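PDB 3OQQ: putative lipoprotein from Bacteroides ovatus, which is of unknown function but is probably an extracellular, calcium-binding beta-sheet protein tethered to the membrane by lipid. Local coordinates for residues E175-L180 against E302-G307. Residues are numbered along the deposited sequence; the frame is centred on the assembly and turned at random.
Sequences ELLLTL and EVRLIG
Arg304 reaches diagonally over the sheet to Glu175 and grips its carboxylate side-on, with a separate nitrogen for each oxygen. NE donates to OE1 of Glu175 over 2.9 Å in a nearly straight bond lying in the guanidinium plane, while NH2 meets OE2 of Glu175 at 2.8 Å, somewhat tilted from that plane. Both nitrogens come from above the carboxylate, the two flat groups being turned 64° apart. In the arginine CG stands anti to the backbone N (chi1 -174°), and the chain gains its reach by staying extended from CG to NE. Ile306 lies alongside Glu175, CG1 to CG at 3.9 Å, and its CD1 sits over one face of the guanidinium, toward the rim. An alanine in place of Arg304 would probably leave the Glu175 carboxylate without its paired charge and free to turn. The strands are antiparallel neighbours in a beta sheet, flanked by strands 150-161 and 205-215; between these two strands Leu176 with Leu305 and Leu178 with Val303 are the hydrogen-bonded pairs, and Leu305 N gives a bond of 2.8 Å to Leu176 O. Side chains alternate across the sheet. On the face of Leu176, Leu178, Val303 and Leu305, Leu176 and Leu305 lie side by side, CD2 to CD1 at 3.8 Å, and all four pack on strands 190-198 and 266-272 of a second sheet. Back on the face of the salt bridge, Leu177 crosses Glu302, its CD1 resting 4.0 Å from CG of Glu302. Thr179 lies beside the same glutamate and turns its methyl CG2 to that CG, at 3.8 Å.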
loop_
_atom_site.group_PDB
_atom_site.type_symbol
_atom_site.label_atom_id
_atom_site.label_comp_id
_atom_site.label_asym_id
_atom_site.label_seq_id
_atom_site.Cartn_x
_atom_site.Cartn_y
_atom_site.Cartn_z
ATOM N N GLU A 175 6.254 -8.358 -12.919
ATOM C CA GLU A 175 7.092 -7.556 -12.054
ATOM C C GLU A 175 6.211 -6.903 -11.056
ATOM O O GLU A 175 5.057 -6.610 -11.348
ATOM C CB GLU A 175 7.850 -6.500 -12.844
ATOM C CG GLU A 175 9.235 -6.932 -13.254
ATOM C CD GLU A 175 10.045 -5.788 -13.816
ATOM O OE1 GLU A 175 9.940 -4.657 -13.279
ATOM O OE2 GLU A 175 10.800 -6.032 -14.785
ATOM N N LEU A 176 6.749 -6.682 -9.886
ATOM C CA LEU A 176 6.089 -6.004 -8.792
ATOM C C LEU A 176 7.010 -4.902 -8.344
ATOM O O LEU A 176 8.196 -5.154 -8.126
ATOM C CB LEU A 176 5.801 -6.995 -7.645
ATOM C CG LEU A 176 4.993 -6.465 -6.479
ATOM C CD1 LEU A 176 3.997 -7.457 -6.070
ATOM C CD2 LEU A 176 5.879 -6.104 -5.285
ATOM N N LEU A 177 6.494 -3.681 -8.280
ATOM C CA LEU A 177 7.218 -2.547 -7.740
ATOM C C LEU A 177 6.438 -2.027 -6.529
ATOM O O LEU A 177 5.286 -1.576 -6.675
ATOM C CB LEU A 177 7.454 -1.433 -8.782
ATOM C CG LEU A 177 8.328 -0.250 -8.335
ATOM C CD1 LEU A 177 9.789 -0.688 -8.191
ATOM C CD2 LEU A 177 8.248 0.891 -9.357
ATOM N N LEU A 178 7.060 -2.122 -5.334
ATOM C CA LEU A 178 6.495 -1.625 -4.088
ATOM C C LEU A 178 7.328 -0.505 -3.493
ATOM O O LEU A 178 8.536 -0.655 -3.329
ATOM C CB LEU A 178 6.365 -2.748 -3.039
ATOM C CG LEU A 178 6.076 -2.307 -1.576
ATOM C CD1 LEU A 178 4.633 -1.930 -1.372
ATOM C CD2 LEU A 178 6.461 -3.363 -0.591
ATOM N N THR A 179 6.665 0.592 -3.093
ATOM C CA THR A 179 7.324 1.624 -2.317
ATOM C C THR A 179 6.601 1.698 -1.015
ATOM O O THR A 179 5.388 1.479 -0.969
ATOM C CB THR A 179 7.462 2.993 -3.003
ATOM O OG1 THR A 179 6.192 3.536 -3.347
ATOM C CG2 THR A 179 8.423 2.977 -4.175
ATOM N N LEU A 180 7.357 1.942 0.053
ATOM C CA LEU A 180 6.889 2.169 1.422
ATOM C C LEU A 180 7.557 3.442 1.887
ATOM O O LEU A 180 8.805 3.499 1.938
ATOM C CB LEU A 180 7.238 0.988 2.353
ATOM C CG LEU A 180 6.685 -0.401 2.019
ATOM C CD1 LEU A 180 7.330 -1.446 2.891
ATOM C CD2 LEU A 180 5.164 -0.452 2.157
ATOM N N GLU A 302 12.142 0.731 -1.349
ATOM C CA GLU A 302 11.667 0.421 -2.696
ATOM C C GLU A 302 12.073 -1.001 -3.052
ATOM O O GLU A 302 13.247 -1.357 -2.929
ATOM C CB GLU A 302 12.174 1.424 -3.732
ATOM C CG GLU A 302 11.593 1.167 -5.116
ATOM C CD GLU A 302 12.163 2.040 -6.213
ATOM O OE1 GLU A 302 11.652 3.168 -6.394
ATOM O OE2 GLU A 302 13.130 1.609 -6.877
ATOM N N VAL A 303 11.087 -1.825 -3.442
ATOM C CA VAL A 303 11.320 -3.239 -3.746
ATOM C C VAL A 303 10.774 -3.578 -5.114
ATOM O O VAL A 303 9.598 -3.358 -5.403
ATOM C CB VAL A 303 10.704 -4.183 -2.676
ATOM C CG1 VAL A 303 11.037 -5.653 -2.984
ATOM C CG2 VAL A 303 11.165 -3.817 -1.262
ATOM N N ARG A 304 11.646 -4.111 -5.957
ATOM C CA ARG A 304 11.284 -4.629 -7.263
ATOM C C ARG A 304 11.443 -6.143 -7.212
ATOM O O ARG A 304 12.531 -6.641 -6.896
ATOM C CB ARG A 304 12.162 -3.999 -8.353
ATOM C CG ARG A 304 11.760 -4.379 -9.768
ATOM C CD ARG A 304 12.719 -3.759 -10.743
ATOM N NE ARG A 304 12.520 -4.237 -12.110
ATOM C CZ ARG A 304 13.509 -4.455 -12.967
ATOM N NH1 ARG A 304 14.769 -4.269 -12.597
ATOM N NH2 ARG A 304 13.249 -4.873 -14.200
ATOM N N LEU A 305 10.354 -6.876 -7.440
ATOM C CA LEU A 305 10.395 -8.345 -7.463
ATOM C C LEU A 305 10.117 -8.800 -8.883
ATOM O O LEU A 305 9.059 -8.471 -9.418
ATOM C CB LEU A 305 9.394 -8.977 -6.485
ATOM C CG LEU A 305 9.429 -8.480 -5.043
ATOM C CD1 LEU A 305 8.227 -8.928 -4.326
ATOM C CD2 LEU A 305 10.658 -8.973 -4.298
ATOM N N ILE A 306 11.085 -9.495 -9.510
ATOM C CA ILE A 306 10.977 -9.946 -10.900
ATOM C C ILE A 306 10.579 -11.407 -10.871
ATOM O O ILE A 306 11.282 -12.248 -10.267
ATOM C CB ILE A 306 12.280 -9.671 -11.712
ATOM C CG1 ILE A 306 12.630 -8.163 -11.688
ATOM C CG2 ILE A 306 12.156 -10.135 -13.175
ATOM C CD1 ILE A 306 13.865 -7.815 -10.847
ATOM N N GLY A 307 9.430 -11.687 -11.484
ATOM C CA GLY A 307 8.887 -13.036 -11.539
ATOM C C GLY A 307 9.716 -14.000 -12.363
ATOM O O GLY A 307 10.382 -13.591 -13.317
#